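Local coordinates for protein EmGH1 (Erythrobacter marinus, PDB 5Z87) that probably hydrolyses beta-glucosidic linkages, as a beta-glucosidase of glycoside hydrolase family 3, at residues 60-64 against 376-380; 309-315 against 342-348. All coordinates share one frame; numbering follows the deposited sequence.

In the fold
From the N terminus, helix 56-61 runs through a turn into the short strand 64-65, and there residues 60-64 meet helix 366-382, whose residues 376-380 close a loop of 311 residues in contact 1. Contact 2 lies wholly within that loop and closes a much shorter one: 26 residues, mostly helical, separate 309-315 from 342-348. The centres of the contacts are about 11 Å apart, and they touch directly. Leu63 O and Glu345 N, at 2.9 Å, are probably hydrogen-bonded, and Ile376 packs on Ile344. Strand 345-346 thus sits between strands 309-311 and 64-65, joining the end of the barrel domain to its beginning.

Contact 1: residues 60-64 against 376-380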
ATOM      1  N   ALA A  60       9.756 -31.887 -25.563  1.00 24.76           N
ATOM      2  CA  ALA A  60       9.295 -31.660 -24.202  1.00 26.61           C
ATOM      3  C   ALA A  60      10.454 -31.632 -23.221  1.00 24.16           C
ATOM      4  O   ALA A  60      10.414 -30.889 -22.237  1.00 28.93           O
ATOM      5  CB  ALA A  60       8.280 -32.728 -23.804  1.00 21.35           C
ATOM      6  N   ALA A  61      11.501 -32.406 -23.478  1.00 24.02           N
ATOM      7  CA  ALA A  61      12.611 -32.459 -22.533  1.00 26.62           C
ATOM      8  C   ALA A  61      13.340 -31.120 -22.451  1.00 25.39           C
ATOM      9  O   ALA A  61      13.923 -30.790 -21.412  1.00 22.53           O
ATOM     10  CB  ALA A  61      13.571 -33.585 -22.930  1.00 22.82           C
ATOM     11  N   GLN A  62      13.314 -30.337 -23.531  1.00 20.55           N
ATOM     12  CA  GLN A  62      13.908 -29.009 -23.535  1.00 23.95           C
ATOM     13  C   GLN A  62      13.154 -28.005 -22.658  1.00 24.60           C
ATOM     14  O   GLN A  62      13.626 -26.875 -22.513  1.00 19.79           O
ATOM     15  CB  GLN A  62      13.991 -28.487 -24.977  1.00 23.08           C
ATOM     16  CG  GLN A  62      14.831 -29.366 -25.907  1.00 18.39           C
ATOM     17  CD  GLN A  62      16.301 -29.379 -25.524  1.00 25.68           C
ATOM     18  OE1 GLN A  62      16.929 -28.325 -25.359  1.00 21.82           O
ATOM     19  NE2 GLN A  62      16.857 -30.581 -25.346  1.00 25.55           N
ATOM     20  N   LEU A  63      12.015 -28.373 -22.067  1.00 20.52           N
ATOM     21  CA  LEU A  63      11.235 -27.437 -21.262  1.00 24.78           C
ATOM     22  C   LEU A  63      11.441 -27.634 -19.765  1.00 24.69           C
ATOM     23  O   LEU A  63      10.750 -26.995 -18.964  1.00 22.07           O
ATOM     24  CB  LEU A  63       9.746 -27.550 -21.606  1.00 19.92           C
ATOM     25  CG  LEU A  63       9.425 -27.567 -23.107  1.00 21.48           C
ATOM     26  CD1 LEU A  63       7.940 -27.487 -23.345  1.00 26.15           C
ATOM     27  CD2 LEU A  63      10.125 -26.429 -23.830  1.00 22.86           C
ATOM     28  N   ASN A  64      12.374 -28.496 -19.368  1.00 23.31           N
ATOM     29  CA  ASN A  64      12.646 -28.784 -17.965  1.00 25.01           C
ATOM     30  C   ASN A  64      13.974 -28.164 -17.554  1.00 27.05           C
ATOM     31  O   ASN A  64      14.934 -28.175 -18.332  1.00 25.42           O
ATOM     32  CB  ASN A  64      12.682 -30.296 -17.720  1.00 25.68           C
ATOM     33  CG  ASN A  64      11.457 -31.003 -18.273  1.00 28.07           C
ATOM     34  OD1 ASN A  64      10.350 -30.494 -18.160  1.00 20.56           O
ATOM     35  ND2 ASN A  64      11.651 -32.179 -18.875  1.00 24.96           N
ATOM     36  N   ILE A 376      13.388 -22.064 -26.867  1.00 20.55           N
ATOM     37  CA  ILE A 376      14.548 -22.567 -26.133  1.00 21.57           C
ATOM     38  C   ILE A 376      15.695 -22.889 -27.086  1.00 24.21           C
ATOM     39  O   ILE A 376      16.841 -22.473 -26.871  1.00 23.25           O
ATOM     40  CB  ILE A 376      14.149 -23.805 -25.317  1.00 21.44           C
ATOM     41  CG1 ILE A 376      13.104 -23.440 -24.269  1.00 24.20           C
ATOM     42  CG2 ILE A 376      15.389 -24.444 -24.682  1.00 23.36           C
ATOM     43  CD1 ILE A 376      13.638 -22.493 -23.218  1.00 21.33           C
ATOM     44  N   LEU A 377      15.401 -23.655 -28.143  1.00 30.90           N
ATOM     45  CA  LEU A 377      16.431 -24.043 -29.108  1.00 24.91           C
ATOM     46  C   LEU A 377      17.053 -22.824 -29.775  1.00 22.53           C
ATOM     47  O   LEU A 377      18.276 -22.759 -29.949  1.00 23.96           O
ATOM     48  CB  LEU A 377      15.827 -24.975 -30.157  1.00 24.59           C
ATOM     49  CG  LEU A 377      15.413 -26.322 -29.567  1.00 25.85           C
ATOM     50  CD1 LEU A 377      14.675 -27.141 -30.618  1.00 27.79           C
ATOM     51  CD2 LEU A 377      16.623 -27.066 -29.034  1.00 17.79           C
ATOM     52  N   ALA A 378      16.232 -21.834 -30.132  1.00 24.39           N
ATOM     53  CA  ALA A 378      16.771 -20.649 -30.789  1.00 23.04           C
ATOM     54  C   ALA A 378      17.717 -19.903 -29.863  1.00 27.24           C
ATOM     55  O   ALA A 378      18.769 -19.408 -30.297  1.00 25.11           O
ATOM     56  CB  ALA A 378      15.632 -19.740 -31.257  1.00 17.16           C
ATOM     57  N   ALA A 379      17.373 -19.839 -28.572  1.00 22.77           N
ATOM     58  CA  ALA A 379      18.257 -19.194 -27.613  1.00 23.85           C
ATOM     59  C   ALA A 379      19.569 -19.958 -27.500  1.00 21.57           C
ATOM     60  O   ALA A 379      20.646 -19.350 -27.436  1.00 23.59           O
ATOM     61  CB  ALA A 379      17.566 -19.077 -26.247  1.00 19.43           C
ATOM     62  N   LYS A 380      19.502 -21.294 -27.506  1.00 19.92           N
ATOM     63  CA  LYS A 380      20.727 -22.089 -27.413  1.00 26.68           C
ATOM     64  C   LYS A 380      21.633 -21.854 -28.624  1.00 22.83           C
ATOM     65  O   LYS A 380      22.847 -21.673 -28.473  1.00 28.60           O
ATOM     66  CB  LYS A 380      20.382 -23.572 -27.261  1.00 25.69           C
ATOM     67  CG  LYS A 380      19.690 -23.892 -25.961  1.00 19.13           C
ATOM     68  CD  LYS A 380      19.396 -25.369 -25.789  1.00 18.99           C
ATOM     69  CE  LYS A 380      19.157 -25.671 -24.297  1.00 18.31           C
ATOM     70  NZ  LYS A 380      18.786 -27.090 -24.011  1.00 17.26           N
TER
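Lys380 NZ donates a hydrogen bond of 2.6 Å to Gln62 OE1, the one polar link between helix 376-380 and the turn at 60-64. The ammonium approaches with a C=O...N angle of 147°, tilted 19° from the amide's carbonyl plane. The lysine chain is extended beyond CG, which carries the charge from the helix surface across to the turn, whereas Gln62 bends at chi2 (-66°) and brings its carbonyl round to meet it. The apolar neighbour of this oxygen is Leu377, whose CD2 methyl stands 3.9 Å from Gln62 OE1. One helical turn before Lys380, Ile376 covers the backbone of the turn, its CG2 methyl 3.7 Å from Gln62 O. Leu63 reaches Ile376 more loosely, CD2 to CG1 at 4.2 Å.

Behind this first shell, Gln62 stands in a type I turn from Ala61 to Asn64, whose own bond is weak; the overlapping bond from Leu63 N to Ala60 O, 3.0 Å, supports it. Lys380 NZ also donates to the backbone oxygens of Gly90 and Pro124, and these three carbonyls probably offset the charge of a buried amine. Gly90 and Pro124 just precede strands 91-93 and 126-129, as the turn precedes strand 64-65, which places the lysine at the N-terminal ends of three strands. Helix 366-382 follows strand 345-346, which pairs in parallel with strand 64-65, so the helix packs where the last strand meets the first, consistent with closure of a TIM-barrel-like domain.

Contact 2: residues 309-315 against 342-348; sequences YVVSDWD and VDIELAN
Val311 and Ile344 form the single parallel bridge of a beta-alpha-beta crossover, in which strand 309-311 and the chain around strand 345-346 are joined through helices 319-322 and 330-340. Two bonds define it: Ile344 N to Val310 O at 3.1 Å and Ser312 N to Ile344 O at 3.0 Å. Val310 O takes a second donor, Asp343 N, at 2.9 Å, while Asp343 OD2 accepts from Val310 N at 2.9 Å on its anti side. Arg301 and Arg375 pair with this carboxylate. The side chains of Val311 and Ile344 lie alongside each other, pointing the same way.

Beyond the bridge, Ser312 takes over from the backbone. With its hydroxyl set between the backbone N and carbonyl carbon (chi1 83°), OG accepts from Leu346 N at 2.9 Å and donates to Asp313 O at 2.9 Å, from 45° above that carbonyl plane. With an alanine here, Leu346 N and Asp313 O would probably lose their shared partner, and the loop at Asp313 would be likely to move more freely. Asp315 N then reaches Leu346 O at 2.8 Å. A water donates to both Asp315 OD1 and Glu345 OE1, close like charges; Arg318 pairs with Asp315, and the backbone N-H groups of Val351 and Tyr352 hold Glu345.

Leu346 crosses Trp314 at about a right angle, CG and CD1 meeting CE3. Ala347 CA lies over the six-membered ring, 4.0 Å from its centroid and 12° off the normal, a CH-pi contact. Asp313 and Trp314 line the pocket holding a bound DTT, at the C-terminal strand end where TIM barrels place their active sites.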
ATOM      1  N   TYR A 309      13.083 -16.753 -24.550  1.00 16.53           N
ATOM      2  CA  TYR A 309      12.413 -17.700 -23.677  1.00 19.56           C
ATOM      3  C   TYR A 309      11.902 -17.012 -22.413  1.00 22.01           C
ATOM      4  O   TYR A 309      12.489 -16.045 -21.916  1.00 15.84           O
ATOM      5  CB  TYR A 309      13.351 -18.861 -23.291  1.00 21.06           C
ATOM      6  CG  TYR A 309      14.553 -18.437 -22.482  1.00 20.81           C
ATOM      7  CD1 TYR A 309      14.493 -18.362 -21.088  1.00 20.58           C
ATOM      8  CD2 TYR A 309      15.751 -18.112 -23.106  1.00 17.47           C
ATOM      9  CE1 TYR A 309      15.591 -17.976 -20.343  1.00 16.87           C
ATOM     10  CE2 TYR A 309      16.860 -17.714 -22.367  1.00 17.28           C
ATOM     11  CZ  TYR A 309      16.771 -17.647 -20.983  1.00 20.51           C
ATOM     12  OH  TYR A 309      17.855 -17.243 -20.236  1.00 21.20           O
ATOM     13  N   VAL A 310      10.793 -17.532 -21.904  1.00 21.84           N
ATOM     14  CA  VAL A 310      10.280 -17.192 -20.592  1.00 18.04           C
ATOM     15  C   VAL A 310      10.576 -18.370 -19.680  1.00 18.08           C
ATOM     16  O   VAL A 310      10.123 -19.496 -19.935  1.00 22.53           O
ATOM     17  CB  VAL A 310       8.778 -16.878 -20.630  1.00 18.96           C
ATOM     18  CG1 VAL A 310       8.234 -16.784 -19.210  1.00 18.25           C
ATOM     19  CG2 VAL A 310       8.525 -15.597 -21.389  1.00 13.62           C
ATOM     20  N   VAL A 311      11.339 -18.126 -18.633  1.00 17.55           N
ATOM     21  CA  VAL A 311      11.623 -19.148 -17.630  1.00 15.85           C
ATOM     22  C   VAL A 311      10.798 -18.840 -16.389  1.00 19.39           C
ATOM     23  O   VAL A 311      10.569 -17.672 -16.045  1.00 18.38           O
ATOM     24  CB  VAL A 311      13.130 -19.235 -17.307  1.00 15.16           C
ATOM     25  CG1 VAL A 311      13.687 -17.866 -16.891  1.00 16.74           C
ATOM     26  CG2 VAL A 311      13.394 -20.286 -16.254  1.00 13.09           C
ATOM     27  N   SER A 312      10.288 -19.887 -15.755  1.00 18.72           N
ATOM     28  CA  SER A 312       9.584 -19.698 -14.506  1.00 17.99           C
ATOM     29  C   SER A 312      10.569 -19.368 -13.392  1.00 22.03           C
ATOM     30  O   SER A 312      11.753 -19.716 -13.448  1.00 17.53           O
ATOM     31  CB  SER A 312       8.807 -20.960 -14.134  1.00 13.26           C
ATOM     32  OG  SER A 312       9.666 -21.887 -13.488  1.00 15.73           O
ATOM     33  N   ASP A 313      10.066 -18.692 -12.364  1.00 17.01           N
ATOM     34  CA  ASP A 313      10.780 -18.685 -11.099  1.00 17.09           C
ATOM     35  C   ASP A 313      10.604 -20.040 -10.398  1.00 20.47           C
ATOM     36  O   ASP A 313       9.756 -20.862 -10.774  1.00 18.47           O
ATOM     37  CB  ASP A 313      10.301 -17.524 -10.229  1.00 17.83           C
ATOM     38  CG  ASP A 313      11.346 -17.082  -9.208  1.00 24.48           C
ATOM     39  OD1 ASP A 313      12.221 -17.907  -8.861  1.00 27.46           O
ATOM     40  OD2 ASP A 313      11.294 -15.911  -8.774  1.00 22.43           O
ATOM     41  N   TRP A 314      11.413 -20.265  -9.356  1.00 17.28           N
ATOM     42  CA  TRP A 314      11.570 -21.606  -8.804  1.00 18.63           C
ATOM     43  C   TRP A 314      10.235 -22.206  -8.380  1.00 24.75           C
ATOM     44  O   TRP A 314       9.569 -21.697  -7.474  1.00 23.10           O
ATOM     45  CB  TRP A 314      12.544 -21.613  -7.625  1.00 16.62           C
ATOM     46  CG  TRP A 314      12.683 -23.014  -7.103  1.00 23.98           C
ATOM     47  CD1 TRP A 314      11.993 -23.573  -6.063  1.00 21.56           C
ATOM     48  CD2 TRP A 314      13.508 -24.060  -7.640  1.00 23.41           C
ATOM     49  NE1 TRP A 314      12.354 -24.885  -5.906  1.00 20.83           N
ATOM     50  CE2 TRP A 314      13.286 -25.210  -6.854  1.00 21.48           C
ATOM     51  CE3 TRP A 314      14.427 -24.127  -8.693  1.00 25.24           C
ATOM     52  CZ2 TRP A 314      13.936 -26.419  -7.094  1.00 25.07           C
ATOM     53  CZ3 TRP A 314      15.077 -25.325  -8.927  1.00 22.67           C
ATOM     54  CH2 TRP A 314      14.825 -26.459  -8.132  1.00 24.37           C
ATOM     55  N   ASP A 315       9.867 -23.309  -9.038  1.00 25.14           N
ATOM     56  CA  ASP A 315       8.642 -24.077  -8.800  1.00 16.60           C
ATOM     57  C   ASP A 315       7.371 -23.237  -8.901  1.00 17.28           C
ATOM     58  O   ASP A 315       6.339 -23.616  -8.362  1.00 17.62           O
ATOM     59  CB  ASP A 315       8.679 -24.802  -7.450  1.00 26.59           C
ATOM     60  CG  ASP A 315       7.897 -26.109  -7.472  1.00 25.83           C
ATOM     61  OD1 ASP A 315       7.760 -26.699  -8.561  1.00 31.34           O
ATOM     62  OD2 ASP A 315       7.416 -26.550  -6.413  1.00 29.83           O
ATOM     63  N   VAL A 342       4.851 -19.392 -20.479  1.00 18.92           N
ATOM     64  CA  VAL A 342       6.070 -19.869 -19.831  1.00 23.44           C
ATOM     65  C   VAL A 342       6.643 -21.019 -20.660  1.00 26.95           C
ATOM     66  O   VAL A 342       5.978 -22.042 -20.860  1.00 23.35           O
ATOM     67  CB  VAL A 342       5.797 -20.329 -18.393  1.00 19.23           C
ATOM     68  CG1 VAL A 342       7.089 -20.831 -17.769  1.00 14.30           C
ATOM     69  CG2 VAL A 342       5.156 -19.210 -17.558  1.00 17.47           C
ATOM     70  N   ASP A 343       7.889 -20.868 -21.112  1.00 20.01           N
ATOM     71  CA  ASP A 343       8.512 -21.820 -22.024  1.00 23.39           C
ATOM     72  C   ASP A 343       9.299 -22.907 -21.306  1.00 24.80           C
ATOM     73  O   ASP A 343       9.278 -24.060 -21.744  1.00 26.46           O
ATOM     74  CB  ASP A 343       9.441 -21.092 -23.004  1.00 19.02           C
ATOM     75  CG  ASP A 343       8.718 -20.051 -23.819  1.00 23.36           C
ATOM     76  OD1 ASP A 343       7.626 -20.378 -24.345  1.00 27.49           O
ATOM     77  OD2 ASP A 343       9.231 -18.912 -23.931  1.00 19.65           O
ATOM     78  N   ILE A 344      10.004 -22.578 -20.224  1.00 22.34           N
ATOM     79  CA  ILE A 344      10.833 -23.549 -19.529  1.00 17.66           C
ATOM     80  C   ILE A 344      10.603 -23.414 -18.030  1.00 23.05           C
ATOM     81  O   ILE A 344      10.572 -22.302 -17.493  1.00 22.47           O
ATOM     82  CB  ILE A 344      12.327 -23.400 -19.894  1.00 18.27           C
ATOM     83  CG1 ILE A 344      13.182 -24.358 -19.067  1.00 23.95           C
ATOM     84  CG2 ILE A 344      12.793 -21.980 -19.732  1.00 17.26           C
ATOM     85  CD1 ILE A 344      14.540 -24.641 -19.683  1.00 20.54           C
ATOM     86  N   GLU A 345      10.426 -24.548 -17.362  1.00 21.73           N
ATOM     87  CA  GLU A 345      10.075 -24.587 -15.957  1.00 18.83           C
ATOM     88  C   GLU A 345      11.330 -24.796 -15.116  1.00 24.35           C
ATOM     89  O   GLU A 345      12.019 -25.812 -15.244  1.00 20.79           O
ATOM     90  CB  GLU A 345       9.061 -25.691 -15.682  1.00 19.93           C
ATOM     91  CG  GLU A 345       8.837 -25.903 -14.219  1.00 19.62           C
ATOM     92  CD  GLU A 345       7.966 -27.089 -13.954  1.00 24.75           C
ATOM     93  OE1 GLU A 345       7.071 -26.987 -13.091  1.00 17.60           O
ATOM     94  OE2 GLU A 345       8.162 -28.119 -14.631  1.00 26.78           O
ATOM     95  N   LEU A 346      11.624 -23.822 -14.269  1.00 26.13           N
ATOM     96  CA  LEU A 346      12.687 -23.926 -13.282  1.00 20.89           C
ATOM     97  C   LEU A 346      12.109 -24.631 -12.061  1.00 22.38           C
ATOM     98  O   LEU A 346      11.337 -24.045 -11.298  1.00 21.69           O
ATOM     99  CB  LEU A 346      13.216 -22.538 -12.946  1.00 17.12           C
ATOM    100  CG  LEU A 346      14.183 -22.467 -11.777  1.00 26.36           C
ATOM    101  CD1 LEU A 346      15.474 -23.205 -12.106  1.00 16.13           C
ATOM    102  CD2 LEU A 346      14.450 -20.997 -11.451  1.00 16.61           C
ATOM    103  N   ALA A 347      12.453 -25.908 -11.892  1.00 26.46           N
ATOM    104  CA  ALA A 347      11.896 -26.713 -10.810  1.00 23.98           C
ATOM    105  C   ALA A 347      12.521 -28.101 -10.783  1.00 23.97           C
ATOM    106  O   ALA A 347      12.960 -28.612 -11.817  1.00 21.41           O
ATOM    107  CB  ALA A 347      10.372 -26.843 -10.944  1.00 22.01           C
ATOM    108  N   ASN A 348      12.575 -28.711  -9.605  1.00 21.50           N
ATOM    109  CA  ASN A 348      12.853 -30.130  -9.478  1.00 25.87           C
ATOM    110  C   ASN A 348      11.543 -30.890  -9.582  1.00 24.92           C
ATOM    111  O   ASN A 348      10.541 -30.496  -8.979  1.00 22.16           O
ATOM    112  CB  ASN A 348      13.517 -30.458  -8.142  1.00 21.82           C
ATOM    113  CG  ASN A 348      14.956 -30.060  -8.098  1.00 26.98           C
ATOM    114  OD1 ASN A 348      15.576 -29.778  -9.129  1.00 28.48           O
ATOM    115  ND2 ASN A 348      15.509 -30.023  -6.897  1.00 25.12           N
TER
HETATM  116  O   HOH W   1       6.779 -25.545 -10.770  1.00 21.87           O